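Mannose/sialic acid-binding lectin (Polygonatum cyrtonema, PDB 3A0C) binds mannose, probably through the sugar pockets of its beta-prism II fold, and is a bulb-type lectin with anti-HIV activity. Local coordinates at residues 10-23 / 26-38. Residues are numbered along the deposited sequence; the frame is centred on the assembly and turned at random.
Sequences LFTGHSLEVGPSYR and MQGDCNFVLYDSG. Unlike the reference sequence in segment 26-38: Gln27 (reference Pro).
The Tyr22 ring meets Asp36 at its edge, where OD1 lies near the ring plane, 3.5 Å from CE2, while the backbone N of Pro20 sits over one face. Ring and carboxylate planes stand 83° apart, and Asp36 OD2 forms a salt bridge with Arg93. On the other side of the sheet, Val33 CG2 rides over one face of the Tyr35 ring, whose edge meets Arg23 O and, in plane, Gln27 OE1, which accepts from Tyr35 OH at 2.6 Å. Gln27 NE2 in turn donates to Asp29 OD1, which takes Asn31 N from the opposite carboxylate face in an Asx turn. Arg23 passes Tyr35 obliquely, its CD 3.8 Å from Tyr35 CB, and its guanidinium lays one face over Gly38, NH1 3.6 Å from Gly38 N. Arg23-Tyr35, a hydrogen-bonded pair, and Tyr22-Asp36, the neighbouring non-hydrogen-bonded pair, belong to the hairpin of strands 22-26 and 32-36, the two central strands of a four-stranded antiparallel sheet, one of the three sheets of the beta-prism II fold. Beyond them, Ser37 N donates to Ser21 O, and Ser21 OG and Ser37 OG share a hydrogen bond of 2.7 Å. Toward the prism interior, Leu10 CD1 comes within 4.1 Å of Phe32 CE1, the side chains crossing at about a right angle. Met26 sends CG anti to its own N (chi1 176°), against Leu10 O. Its backbone bonds twice to the type II turn 11-14: Gly13 N gives to Met26 O, and Met26 N to His14 O almost straight, at 176°. From the turn, Thr12 CG2 touches Gly28 CA at 3.4 Å, while Thr12 OG1 bonds to Cys53 O.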
loop_
_atom_site.group_PDB
_atom_site.type_symbol
_atom_site.label_atom_id
_atom_site.label_comp_id
_atom_site.label_asym_id
_atom_site.label_seq_id
_atom_site.Cartn_x
_atom_site.Cartn_y
_atom_site.Cartn_z
ATOM N N LEU A 10 -11.982 -7.446 2.034
ATOM C CA LEU A 10 -11.495 -8.654 1.378
ATOM C C LEU A 10 -12.516 -9.746 1.731
ATOM O O LEU A 10 -12.455 -10.337 2.809
ATOM C CB LEU A 10 -10.131 -9.061 1.928
ATOM C CG LEU A 10 -8.873 -8.442 1.357
ATOM C CD1 LEU A 10 -7.685 -9.181 1.960
ATOM C CD2 LEU A 10 -8.849 -8.590 -0.151
ATOM N N PHE A 11 -13.462 -9.998 0.841
ATOM C CA PHE A 11 -14.471 -11.004 1.108
ATOM C C PHE A 11 -13.898 -12.412 1.075
ATOM O O PHE A 11 -12.709 -12.605 0.777
ATOM C CB PHE A 11 -15.620 -10.848 0.121
ATOM C CG PHE A 11 -16.283 -9.501 0.187
ATOM C CD1 PHE A 11 -15.840 -8.448 -0.609
ATOM C CD2 PHE A 11 -17.316 -9.269 1.093
ATOM C CE1 PHE A 11 -16.418 -7.179 -0.503
ATOM C CE2 PHE A 11 -17.902 -8.009 1.211
ATOM C CZ PHE A 11 -17.454 -6.963 0.414
ATOM N N THR A 12 -14.738 -13.392 1.403
ATOM C CA THR A 12 -14.306 -14.784 1.441
ATOM C C THR A 12 -13.606 -15.190 0.157
ATOM O O THR A 12 -14.086 -14.920 -0.932
ATOM C CB THR A 12 -15.500 -15.736 1.702
ATOM O OG1 THR A 12 -16.078 -15.429 2.975
ATOM C CG2 THR A 12 -15.041 -17.181 1.711
ATOM N N GLY A 13 -12.458 -15.829 0.295
ATOM C CA GLY A 13 -11.721 -16.265 -0.872
ATOM C C GLY A 13 -10.793 -15.226 -1.459
ATOM O O GLY A 13 -9.869 -15.593 -2.186
ATOM N N HIS A 14 -11.008 -13.947 -1.158
ATOM C CA HIS A 14 -10.151 -12.895 -1.718
ATOM C C HIS A 14 -8.785 -12.786 -1.034
ATOM O O HIS A 14 -8.629 -13.167 0.126
ATOM C CB HIS A 14 -10.848 -11.533 -1.663
ATOM C CG HIS A 14 -12.084 -11.454 -2.498
ATOM N ND1 HIS A 14 -12.697 -10.257 -2.798
ATOM C CD2 HIS A 14 -12.861 -12.421 -3.037
ATOM C CE1 HIS A 14 -13.803 -10.494 -3.479
ATOM N NE2 HIS A 14 -13.926 -11.800 -3.636
ATOM N N SER A 15 -7.804 -12.246 -1.751
ATOM C CA SER A 15 -6.464 -12.130 -1.199
ATOM C C SER A 15 -5.622 -11.056 -1.865
ATOM O O SER A 15 -5.959 -10.569 -2.950
ATOM C CB SER A 15 -5.736 -13.453 -1.358
ATOM O OG SER A 15 -5.573 -13.742 -2.728
ATOM N N LEU A 16 -4.531 -10.689 -1.200
ATOM C CA LEU A 16 -3.578 -9.706 -1.723
ATOM C C LEU A 16 -2.364 -10.562 -2.038
ATOM O O LEU A 16 -2.147 -11.587 -1.391
ATOM C CB LEU A 16 -3.199 -8.671 -0.662
ATOM C CG LEU A 16 -4.310 -7.893 0.045
ATOM C CD1 LEU A 16 -3.662 -6.876 0.965
ATOM C CD2 LEU A 16 -5.208 -7.206 -0.954
ATOM N N GLU A 17 -1.568 -10.169 -3.018
ATOM C CA GLU A 17 -0.413 -10.975 -3.352
ATOM C C GLU A 17 0.717 -10.081 -3.775
ATOM O O GLU A 17 0.494 -9.076 -4.446
ATOM C CB GLU A 17 -0.755 -11.915 -4.497
ATOM C CG GLU A 17 -2.096 -12.590 -4.341
ATOM C CD GLU A 17 -2.794 -12.791 -5.672
ATOM O OE1 GLU A 17 -2.148 -13.329 -6.598
ATOM O OE2 GLU A 17 -3.984 -12.414 -5.786
ATOM N N VAL A 18 1.931 -10.453 -3.386
ATOM C CA VAL A 18 3.117 -9.682 -3.735
ATOM C C VAL A 18 4.293 -10.654 -3.818
ATOM O O VAL A 18 4.266 -11.719 -3.201
ATOM C CB VAL A 18 3.409 -8.560 -2.672
ATOM C CG1 VAL A 18 3.963 -9.171 -1.405
ATOM C CG2 VAL A 18 4.365 -7.523 -3.240
ATOM N N GLY A 19 5.307 -10.290 -4.598
ATOM C CA GLY A 19 6.477 -11.136 -4.738
ATOM C C GLY A 19 7.338 -11.095 -3.488
ATOM O O GLY A 19 7.248 -10.142 -2.700
ATOM N N PRO A 20 8.216 -12.095 -3.288
ATOM C CA PRO A 20 8.450 -13.254 -4.157
ATOM C C PRO A 20 7.362 -14.336 -4.246
ATOM O O PRO A 20 7.097 -14.850 -5.337
ATOM C CB PRO A 20 9.770 -13.804 -3.627
ATOM C CG PRO A 20 9.724 -13.453 -2.174
ATOM C CD PRO A 20 9.229 -12.037 -2.217
ATOM N N SER A 21 6.733 -14.687 -3.121
ATOM C CA SER A 21 5.698 -15.729 -3.116
ATOM C C SER A 21 4.729 -15.567 -1.939
ATOM O O SER A 21 4.440 -16.525 -1.213
ATOM C CB SER A 21 6.369 -17.100 -3.050
ATOM O OG SER A 21 7.318 -17.136 -1.994
ATOM N N TYR A 22 4.216 -14.350 -1.779
ATOM C CA TYR A 22 3.317 -14.023 -0.677
ATOM C C TYR A 22 1.851 -13.832 -1.076
ATOM O O TYR A 22 1.547 -13.203 -2.088
ATOM C CB TYR A 22 3.846 -12.764 0.031
ATOM C CG TYR A 22 5.315 -12.850 0.408
ATOM C CD1 TYR A 22 6.089 -11.695 0.536
ATOM C CD2 TYR A 22 5.931 -14.083 0.628
ATOM C CE1 TYR A 22 7.438 -11.762 0.865
ATOM C CE2 TYR A 22 7.276 -14.163 0.972
ATOM C CZ TYR A 22 8.021 -13.000 1.084
ATOM O OH TYR A 22 9.349 -13.071 1.428
ATOM N N ARG A 23 0.958 -14.383 -0.256
ATOM C CA ARG A 23 -0.483 -14.285 -0.466
ATOM C C ARG A 23 -1.206 -14.162 0.876
ATOM O O ARG A 23 -1.112 -15.036 1.729
ATOM C CB ARG A 23 -1.029 -15.525 -1.178
ATOM C CG ARG A 23 -0.040 -16.257 -2.049
ATOM C CD ARG A 23 -0.030 -17.746 -1.686
ATOM N NE ARG A 23 0.456 -18.587 -2.781
ATOM C CZ ARG A 23 0.467 -19.915 -2.754
ATOM N NH1 ARG A 23 0.026 -20.563 -1.684
ATOM N NH2 ARG A 23 0.897 -20.595 -3.806
ATOM N N MET A 26 -8.318 -14.216 2.814
ATOM C CA MET A 26 -9.454 -14.246 3.728
ATOM C C MET A 26 -10.162 -15.542 3.352
ATOM O O MET A 26 -10.996 -15.565 2.455
ATOM C CB MET A 26 -10.368 -13.044 3.484
ATOM C CG MET A 26 -11.638 -13.023 4.321
ATOM S SD MET A 26 -11.379 -12.902 6.105
ATOM C CE MET A 26 -11.544 -14.645 6.594
ATOM N N GLN A 27 -9.811 -16.619 4.041
ATOM C CA GLN A 27 -10.362 -17.937 3.756
ATOM C C GLN A 27 -11.826 -18.128 4.087
ATOM O O GLN A 27 -12.431 -17.330 4.799
ATOM C CB GLN A 27 -9.540 -18.988 4.483
ATOM C CG GLN A 27 -8.114 -19.063 3.975
ATOM C CD GLN A 27 -7.229 -19.908 4.851
ATOM O OE1 GLN A 27 -6.071 -20.148 4.527
ATOM N NE2 GLN A 27 -7.765 -20.354 5.982
ATOM N N GLY A 28 -12.388 -19.206 3.560
ATOM C CA GLY A 28 -13.788 -19.509 3.796
ATOM C C GLY A 28 -14.105 -19.980 5.203
ATOM O O GLY A 28 -15.266 -19.980 5.608
ATOM N N ASP A 29 -13.081 -20.384 5.948
ATOM C CA ASP A 29 -13.265 -20.854 7.319
ATOM C C ASP A 29 -13.110 -19.701 8.316
ATOM O O ASP A 29 -13.095 -19.915 9.533
ATOM C CB ASP A 29 -12.262 -21.975 7.630
ATOM C CG ASP A 29 -10.820 -21.505 7.640
ATOM O OD1 ASP A 29 -10.539 -20.382 7.162
ATOM O OD2 ASP A 29 -9.971 -22.280 8.125
ATOM N N CYS A 30 -13.012 -18.486 7.768
ATOM C CA CYS A 30 -12.869 -17.243 8.527
ATOM C C CYS A 30 -11.485 -17.007 9.063
ATOM O O CYS A 30 -11.259 -16.084 9.837
ATOM C CB CYS A 30 -13.861 -17.189 9.682
ATOM S SG CYS A 30 -15.547 -16.831 9.126
ATOM N N ASN A 31 -10.552 -17.846 8.657
ATOM C CA ASN A 31 -9.196 -17.693 9.126
ATOM C C ASN A 31 -8.467 -16.767 8.179
ATOM O O ASN A 31 -8.400 -17.026 6.985
ATOM C CB ASN A 31 -8.513 -19.058 9.196
ATOM C CG ASN A 31 -7.246 -19.035 10.030
ATOM O OD1 ASN A 31 -7.084 -18.197 10.925
ATOM N ND2 ASN A 31 -6.345 -19.960 9.750
ATOM N N PHE A 32 -7.941 -15.669 8.710
ATOM C CA PHE A 32 -7.201 -14.716 7.891
ATOM C C PHE A 32 -5.728 -15.079 8.041
ATOM O O PHE A 32 -5.114 -14.821 9.081
ATOM C CB PHE A 32 -7.465 -13.285 8.368
ATOM C CG PHE A 32 -6.848 -12.238 7.498
ATOM C CD1 PHE A 32 -7.071 -12.245 6.127
ATOM C CD2 PHE A 32 -6.046 -11.241 8.046
ATOM C CE1 PHE A 32 -6.504 -11.280 5.309
ATOM C CE2 PHE A 32 -5.468 -10.261 7.231
ATOM C CZ PHE A 32 -5.699 -10.283 5.862
ATOM N N VAL A 33 -5.164 -15.682 6.995
ATOM C CA VAL A 33 -3.781 -16.134 7.037
ATOM C C VAL A 33 -2.847 -15.685 5.904
ATOM O O VAL A 33 -3.257 -15.495 4.754
ATOM C CB VAL A 33 -3.757 -17.691 7.172
ATOM C CG1 VAL A 33 -5.005 -18.285 6.563
ATOM C CG2 VAL A 33 -2.530 -18.265 6.508
ATOM N N LEU A 34 -1.578 -15.519 6.259
ATOM C CA LEU A 34 -0.536 -15.105 5.324
ATOM C C LEU A 34 0.257 -16.323 4.872
ATOM O O LEU A 34 0.810 -17.035 5.701
ATOM C CB LEU A 34 0.406 -14.106 6.007
ATOM C CG LEU A 34 1.674 -13.686 5.271
ATOM C CD1 LEU A 34 1.343 -13.103 3.913
ATOM C CD2 LEU A 34 2.398 -12.665 6.114
ATOM N N TYR A 35 0.307 -16.567 3.565
ATOM C CA TYR A 35 1.045 -17.706 3.033
ATOM C C TYR A 35 2.345 -17.321 2.363
ATOM O O TYR A 35 2.422 -16.304 1.676
ATOM C CB TYR A 35 0.197 -18.467 2.027
ATOM C CG TYR A 35 -0.890 -19.274 2.680
ATOM C CD1 TYR A 35 -0.600 -20.471 3.323
ATOM C CD2 TYR A 35 -2.207 -18.826 2.684
ATOM C CE1 TYR A 35 -1.598 -21.213 3.962
ATOM C CE2 TYR A 35 -3.214 -19.554 3.318
ATOM C CZ TYR A 35 -2.896 -20.748 3.960
ATOM O OH TYR A 35 -3.859 -21.459 4.633
ATOM N N ASP A 36 3.367 -18.146 2.568
ATOM C CA ASP A 36 4.678 -17.934 1.966
ATOM C C ASP A 36 4.991 -19.228 1.234
ATOM O O ASP A 36 5.400 -20.205 1.850
ATOM C CB ASP A 36 5.739 -17.683 3.040
ATOM C CG ASP A 36 7.108 -17.371 2.447
ATOM O OD1 ASP A 36 7.317 -17.646 1.241
ATOM O OD2 ASP A 36 7.975 -16.865 3.190
ATOM N N SER A 37 4.782 -19.228 -0.078
ATOM C CA SER A 37 5.010 -20.412 -0.909
ATOM C C SER A 37 4.216 -21.636 -0.444
ATOM O O SER A 37 4.699 -22.767 -0.548
ATOM C CB SER A 37 6.495 -20.772 -0.942
ATOM O OG SER A 37 7.235 -19.826 -1.687
ATOM N N GLY A 38 3.012 -21.416 0.076
ATOM C CA GLY A 38 2.213 -22.533 0.533
ATOM C C GLY A 38 2.350 -22.792 2.011
ATOM O O GLY A 38 1.646 -23.621 2.559
#